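Local coordinates for tegumental protein 20.8 kDa (Clonorchis sinensis, PDB 5X2E) that binds calcium through an EF-hand loop in its N-terminal calmodulin-like domain, the part present here, and belongs to the tegumental-allergen-like proteins, at residues F3-N16 with L61-K75. Sequence-based numbering, arbitrary orientation.
Sequences FINIFVSIDKDGTN and LGLKPAEIIDFREQK. With CA (calcium ion), chain B.
Helix 3-10, the entering helix of the calcium-bound EF-hand, packs against the first part of helix 65-79, which follows helix 54-61 after a short link. The axes cross at -66°, 9.4 Å apart. Val8 is the knob in a hole of Ile68, Phe71, Arg72 and Lys75. Val8 CG2 lies 3.8 Å from Ile68 CG2. One turn earlier, Ile4 CG2 presses on Phe71 CB at 3.5 Å, while its CG1 meets Ile68 CD1 and Leu63 CD1. Asn5 lays its CA over a face of the Phe71 ring. Leu61 CD1 covers a face of Phe3.

At the loop end the contact turns polar. Arg72 leaves its helix with CG anti to the backbone N, then bends at chi2 (98°) and chi3, bringing the guanidinium to the calcium loop. Arg72 NH1 hydrogen-bonds to Asp11 O at 3.0 Å. Arg72 NH2 forms a salt bridge with Asp11 OD2 at 2.8 Å, on the carboxylate's anti side. Arg72 NH2 also donates to Asn16 OD1 at 3.1 Å. Gly14 CA and Val8 CG2 cover opposite faces of the guanidinium. Water 5 joins Arg72 NE to Asn16 OD1.

Asp11 OD1 binds calcium at 2.2 Å, with Asp13, Thr15, Val17 and Glu22 completing the protein ligands. Asn16 N holds Asp11 OD2. Arg72 is thus second-shell: it probably helps orient the Asp11 carboxylate and offset part of its charge, tying helix 65-79 to the calcium site.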
loop_
_atom_site.group_PDB
_atom_site.type_symbol
_atom_site.label_atom_id
_atom_site.label_comp_id
_atom_site.label_asym_id
_atom_site.label_seq_id
_atom_site.Cartn_x
_atom_site.Cartn_y
_atom_site.Cartn_z
ATOM N N PHE A 3 6.234 -5.302 3.654
ATOM C CA PHE A 3 5.636 -4.337 2.753
ATOM C C PHE A 3 4.445 -4.940 2.002
ATOM O O PHE A 3 3.486 -4.226 1.716
ATOM C CB PHE A 3 6.668 -3.807 1.769
ATOM C CG PHE A 3 7.595 -2.804 2.356
ATOM C CD1 PHE A 3 7.103 -1.632 2.913
ATOM C CD2 PHE A 3 8.959 -3.004 2.325
ATOM C CE1 PHE A 3 7.955 -0.678 3.451
ATOM C CE2 PHE A 3 9.813 -2.047 2.854
ATOM C CZ PHE A 3 9.297 -0.889 3.423
ATOM N N ILE A 4 4.504 -6.242 1.695
ATOM C CA ILE A 4 3.396 -6.929 1.017
ATOM C C ILE A 4 2.115 -6.797 1.846
ATOM O O ILE A 4 1.063 -6.343 1.366
ATOM C CB ILE A 4 3.744 -8.434 0.759
ATOM C CG1 ILE A 4 4.873 -8.540 -0.279
ATOM C CG2 ILE A 4 2.528 -9.174 0.261
ATOM C CD1 ILE A 4 5.662 -9.854 -0.286
ATOM N N ASN A 5 2.236 -7.147 3.114
ATOM C CA ASN A 5 1.157 -7.046 4.073
ATOM C C ASN A 5 0.643 -5.613 4.244
ATOM O O ASN A 5 -0.565 -5.367 4.267
ATOM C CB ASN A 5 1.674 -7.573 5.393
ATOM C CG ASN A 5 0.611 -7.766 6.438
ATOM O OD1 ASN A 5 -0.446 -7.156 6.413
ATOM N ND2 ASN A 5 0.925 -8.610 7.417
ATOM N N ILE A 6 1.561 -4.660 4.385
ATOM C CA ILE A 6 1.156 -3.277 4.653
ATOM C C ILE A 6 0.403 -2.716 3.440
ATOM O O ILE A 6 -0.605 -2.030 3.610
ATOM C CB ILE A 6 2.385 -2.418 5.050
ATOM C CG1 ILE A 6 2.925 -2.898 6.412
ATOM C CG2 ILE A 6 2.023 -0.926 5.088
ATOM C CD1 ILE A 6 4.349 -2.465 6.722
ATOM N N PHE A 7 0.849 -3.042 2.227
ATOM C CA PHE A 7 0.146 -2.572 1.019
ATOM C C PHE A 7 -1.306 -3.052 1.073
ATOM O O PHE A 7 -2.244 -2.281 0.857
ATOM C CB PHE A 7 0.777 -3.081 -0.284
ATOM C CG PHE A 7 0.097 -2.530 -1.495
ATOM C CD1 PHE A 7 0.622 -1.418 -2.132
ATOM C CD2 PHE A 7 -1.066 -3.123 -2.008
ATOM C CE1 PHE A 7 -0.006 -0.862 -3.229
ATOM C CE2 PHE A 7 -1.711 -2.560 -3.101
ATOM C CZ PHE A 7 -1.179 -1.437 -3.712
ATOM N N VAL A 8 -1.473 -4.347 1.299
ATOM C CA VAL A 8 -2.819 -4.908 1.363
ATOM C C VAL A 8 -3.635 -4.287 2.488
ATOM O O VAL A 8 -4.805 -3.944 2.299
ATOM C CB VAL A 8 -2.751 -6.437 1.472
ATOM C CG1 VAL A 8 -4.123 -7.023 1.819
ATOM C CG2 VAL A 8 -2.221 -6.997 0.148
ATOM N N SER A 9 -3.006 -4.038 3.631
ATOM C CA SER A 9 -3.715 -3.370 4.720
ATOM C C SER A 9 -4.180 -1.938 4.397
ATOM O O SER A 9 -5.292 -1.526 4.742
ATOM C CB SER A 9 -2.842 -3.326 5.951
ATOM O OG SER A 9 -3.626 -2.853 7.024
ATOM N N ILE A 10 -3.323 -1.173 3.745
ATOM C CA ILE A 10 -3.683 0.194 3.387
ATOM C C ILE A 10 -4.789 0.216 2.307
ATOM O O ILE A 10 -5.730 1.008 2.383
ATOM C CB ILE A 10 -2.450 0.971 2.907
ATOM C CG1 ILE A 10 -1.424 1.110 4.040
ATOM C CG2 ILE A 10 -2.868 2.340 2.384
ATOM C CD1 ILE A 10 -0.058 1.597 3.552
ATOM N N ASP A 11 -4.656 -0.659 1.320
ATOM C CA ASP A 11 -5.527 -0.689 0.164
ATOM C C ASP A 11 -6.797 -1.461 0.489
ATOM O O ASP A 11 -7.048 -2.583 -0.005
ATOM C CB ASP A 11 -4.804 -1.312 -1.025
ATOM C CG ASP A 11 -5.657 -1.352 -2.247
ATOM O OD1 ASP A 11 -6.468 -0.420 -2.458
ATOM O OD2 ASP A 11 -5.549 -2.351 -2.993
ATOM N N LYS A 12 -7.608 -0.868 1.354
ATOM C CA LYS A 12 -8.690 -1.600 1.998
ATOM C C LYS A 12 -9.802 -1.985 1.030
ATOM O O LYS A 12 -10.544 -2.911 1.304
ATOM C CB LYS A 12 -9.269 -0.767 3.135
ATOM C CG LYS A 12 -9.682 0.597 2.703
ATOM C CD LYS A 12 -10.141 1.406 3.891
ATOM C CE LYS A 12 -11.016 2.521 3.427
ATOM N NZ LYS A 12 -11.836 3.027 4.547
ATOM N N ASP A 13 -9.931 -1.272 -0.092
ATOM C CA ASP A 13 -10.961 -1.640 -1.069
ATOM C C ASP A 13 -10.450 -2.575 -2.168
ATOM O O ASP A 13 -11.209 -2.971 -3.058
ATOM C CB ASP A 13 -11.617 -0.406 -1.672
ATOM C CG ASP A 13 -10.653 0.468 -2.418
ATOM O OD1 ASP A 13 -9.454 0.109 -2.625
ATOM O OD2 ASP A 13 -11.111 1.539 -2.861
ATOM N N GLY A 14 -9.187 -3.007 -2.084
ATOM C CA GLY A 14 -8.679 -3.987 -3.024
ATOM C C GLY A 14 -8.481 -3.480 -4.443
ATOM O O GLY A 14 -8.311 -4.295 -5.349
ATOM N N THR A 15 -8.457 -2.169 -4.678
ATOM C CA THR A 15 -8.326 -1.717 -6.067
ATOM C C THR A 15 -6.899 -1.800 -6.582
ATOM O O THR A 15 -6.672 -1.574 -7.778
ATOM C CB THR A 15 -8.824 -0.258 -6.230
ATOM O OG1 THR A 15 -8.022 0.608 -5.391
ATOM C CG2 THR A 15 -10.311 -0.144 -5.872
ATOM N N ASN A 16 -5.946 -2.078 -5.686
ATOM C CA ASN A 16 -4.516 -2.056 -6.036
ATOM C C ASN A 16 -4.023 -0.672 -6.453
ATOM O O ASN A 16 -2.958 -0.514 -7.066
ATOM C CB ASN A 16 -4.194 -3.098 -7.107
ATOM C CG ASN A 16 -4.456 -4.491 -6.618
ATOM O OD1 ASN A 16 -3.929 -4.891 -5.578
ATOM N ND2 ASN A 16 -5.318 -5.220 -7.319
ATOM N N LEU A 61 10.242 -1.381 -4.777
ATOM C CA LEU A 61 10.667 -2.279 -3.711
ATOM C C LEU A 61 11.264 -3.593 -4.222
ATOM O O LEU A 61 11.737 -4.399 -3.430
ATOM C CB LEU A 61 9.479 -2.583 -2.783
ATOM C CG LEU A 61 8.985 -1.348 -2.035
ATOM C CD1 LEU A 61 7.683 -1.630 -1.298
ATOM C CD2 LEU A 61 10.047 -0.902 -1.058
ATOM N N GLY A 62 11.211 -3.829 -5.530
ATOM C CA GLY A 62 11.691 -5.091 -6.089
ATOM C C GLY A 62 10.734 -6.264 -5.878
ATOM O O GLY A 62 11.175 -7.408 -5.777
ATOM N N LEU A 63 9.431 -5.980 -5.807
ATOM C CA LEU A 63 8.390 -6.998 -5.672
ATOM C C LEU A 63 7.690 -7.204 -7.010
ATOM O O LEU A 63 7.868 -6.410 -7.933
ATOM C CB LEU A 63 7.377 -6.588 -4.595
ATOM C CG LEU A 63 7.920 -6.310 -3.187
ATOM C CD1 LEU A 63 6.863 -5.596 -2.327
ATOM C CD2 LEU A 63 8.437 -7.601 -2.527
ATOM N N LYS A 64 6.896 -8.267 -7.122
ATOM C CA LYS A 64 6.028 -8.431 -8.286
ATOM C C LYS A 64 4.583 -8.272 -7.835
ATOM O O LYS A 64 4.268 -8.599 -6.699
ATOM C CB LYS A 64 6.257 -9.789 -8.952
ATOM C CG LYS A 64 7.704 -9.987 -9.393
ATOM C CD LYS A 64 7.988 -11.389 -9.905
ATOM C CE LYS A 64 9.487 -11.588 -10.169
ATOM N NZ LYS A 64 9.816 -11.708 -11.621
ATOM N N PRO A 65 3.703 -7.748 -8.711
ATOM C CA PRO A 65 2.276 -7.646 -8.352
ATOM C C PRO A 65 1.704 -8.997 -7.908
ATOM O O PRO A 65 0.887 -9.016 -6.979
ATOM C CB PRO A 65 1.626 -7.140 -9.648
ATOM C CG PRO A 65 2.732 -6.275 -10.268
ATOM C CD PRO A 65 4.014 -7.014 -9.952
ATOM N N ALA A 66 2.131 -10.091 -8.532
ATOM C CA ALA A 66 1.674 -11.426 -8.146
ATOM C C ALA A 66 1.842 -11.718 -6.642
ATOM O O ALA A 66 1.016 -12.422 -6.071
ATOM C CB ALA A 66 2.410 -12.492 -8.973
ATOM N N GLU A 67 2.869 -11.154 -6.000
ATOM C CA GLU A 67 3.097 -11.373 -4.551
ATOM C C GLU A 67 2.024 -10.726 -3.663
ATOM O O GLU A 67 1.579 -11.308 -2.663
ATOM C CB GLU A 67 4.466 -10.853 -4.145
ATOM C CG GLU A 67 5.588 -11.645 -4.717
ATOM C CD GLU A 67 6.921 -11.098 -4.295
ATOM O OE1 GLU A 67 7.418 -11.504 -3.220
ATOM O OE2 GLU A 67 7.471 -10.260 -5.043
ATOM N N ILE A 68 1.585 -9.538 -4.037
ATOM C CA ILE A 68 0.520 -8.897 -3.290
ATOM C C ILE A 68 -0.776 -9.646 -3.542
ATOM O O ILE A 68 -1.578 -9.837 -2.627
ATOM C CB ILE A 68 0.370 -7.400 -3.681
ATOM C CG1 ILE A 68 1.298 -6.519 -2.845
ATOM C CG2 ILE A 68 -1.059 -6.913 -3.468
ATOM C CD1 ILE A 68 2.739 -6.742 -3.138
ATOM N N ILE A 69 -1.001 -10.059 -4.782
ATOM C CA ILE A 69 -2.237 -10.774 -5.094
ATOM C C ILE A 69 -2.335 -12.088 -4.303
ATOM O O ILE A 69 -3.393 -12.431 -3.777
ATOM C CB ILE A 69 -2.351 -11.033 -6.600
ATOM C CG1 ILE A 69 -2.479 -9.706 -7.361
ATOM C CG2 ILE A 69 -3.541 -11.941 -6.884
ATOM C CD1 ILE A 69 -2.324 -9.882 -8.859
ATOM N N ASP A 70 -1.235 -12.828 -4.226
ATOM C CA ASP A 70 -1.214 -14.084 -3.460
ATOM C C ASP A 70 -1.561 -13.809 -2.021
ATOM O O ASP A 70 -2.388 -14.494 -1.415
ATOM C CB ASP A 70 0.159 -14.738 -3.531
ATOM C CG ASP A 70 0.285 -15.666 -4.695
ATOM O OD1 ASP A 70 -0.756 -16.077 -5.230
ATOM O OD2 ASP A 70 1.425 -16.003 -5.060
ATOM N N PHE A 71 -0.915 -12.788 -1.469
ATOM C CA PHE A 71 -1.167 -12.455 -0.076
ATOM C C PHE A 71 -2.619 -12.049 0.125
ATOM O O PHE A 71 -3.236 -12.437 1.100
ATOM C CB PHE A 71 -0.235 -11.345 0.418
ATOM C CG PHE A 71 -0.437 -10.992 1.875
ATOM C CD1 PHE A 71 -1.299 -9.965 2.254
ATOM C CD2 PHE A 71 0.238 -11.692 2.863
ATOM C CE1 PHE A 71 -1.502 -9.663 3.587
ATOM C CE2 PHE A 71 0.059 -11.378 4.210
ATOM C CZ PHE A 71 -0.813 -10.371 4.566
ATOM N N ARG A 72 -3.147 -11.243 -0.785
ATOM C CA ARG A 72 -4.535 -10.843 -0.734
ATOM C C ARG A 72 -5.476 -12.032 -0.739
ATOM O O ARG A 72 -6.402 -12.083 0.061
ATOM C CB ARG A 72 -4.841 -9.940 -1.943
ATOM C CG ARG A 72 -6.280 -9.406 -2.033
ATOM C CD ARG A 72 -6.398 -8.010 -1.504
ATOM N NE ARG A 72 -5.521 -7.054 -2.184
ATOM C CZ ARG A 72 -5.472 -5.756 -1.881
ATOM N NH1 ARG A 72 -6.213 -5.284 -0.873
ATOM N NH2 ARG A 72 -4.676 -4.926 -2.564
ATOM N N GLU A 73 -5.237 -12.998 -1.623
ATOM C CA GLU A 73 -6.096 -14.163 -1.698
ATOM C C GLU A 73 -5.982 -14.985 -0.414
ATOM O O GLU A 73 -6.975 -15.502 0.082
ATOM C CB GLU A 73 -5.740 -15.019 -2.922
ATOM C CG GLU A 73 -6.089 -14.317 -4.226
ATOM C CD GLU A 73 -5.642 -15.062 -5.456
ATOM O OE1 GLU A 73 -4.891 -16.047 -5.326
ATOM O OE2 GLU A 73 -6.069 -14.627 -6.560
ATOM N N GLN A 74 -4.761 -15.119 0.117
ATOM C CA GLN A 74 -4.522 -15.886 1.361
ATOM C C GLN A 74 -5.123 -15.212 2.570
ATOM O O GLN A 74 -5.662 -15.876 3.441
ATOM C CB GLN A 74 -3.033 -16.078 1.642
ATOM C CG GLN A 74 -2.326 -16.870 0.624
ATOM C CD GLN A 74 -0.827 -16.821 0.790
ATOM O OE1 GLN A 74 -0.314 -16.508 1.875
ATOM N NE2 GLN A 74 -0.108 -17.144 -0.280
ATOM N N LYS A 75 -5.004 -13.886 2.635
ATOM C CA LYS A 75 -5.543 -13.134 3.769
ATOM C C LYS A 75 -7.040 -13.320 3.794
ATOM O O LYS A 75 -7.635 -13.562 4.838
ATOM C CB LYS A 75 -5.191 -11.643 3.662
ATOM C CG LYS A 75 -5.803 -10.793 4.797
ATOM C CD LYS A 75 -5.656 -9.310 4.472
ATOM C CE LYS A 75 -6.252 -8.407 5.560
ATOM N NZ LYS A 75 -6.191 -6.931 5.243
HETATM CA CA CA B . -7.551 1.497 -2.852
HETATM O O HOH W 1 -2.836 -7.108 5.624
HETATM O O HOH W 2 -7.262 -4.865 3.293
HETATM O O HOH W 3 -5.789 -5.117 7.664
HETATM O O HOH W 4 -8.539 3.485 -3.607
HETATM O O HOH W 5 -4.698 -7.546 -4.793
#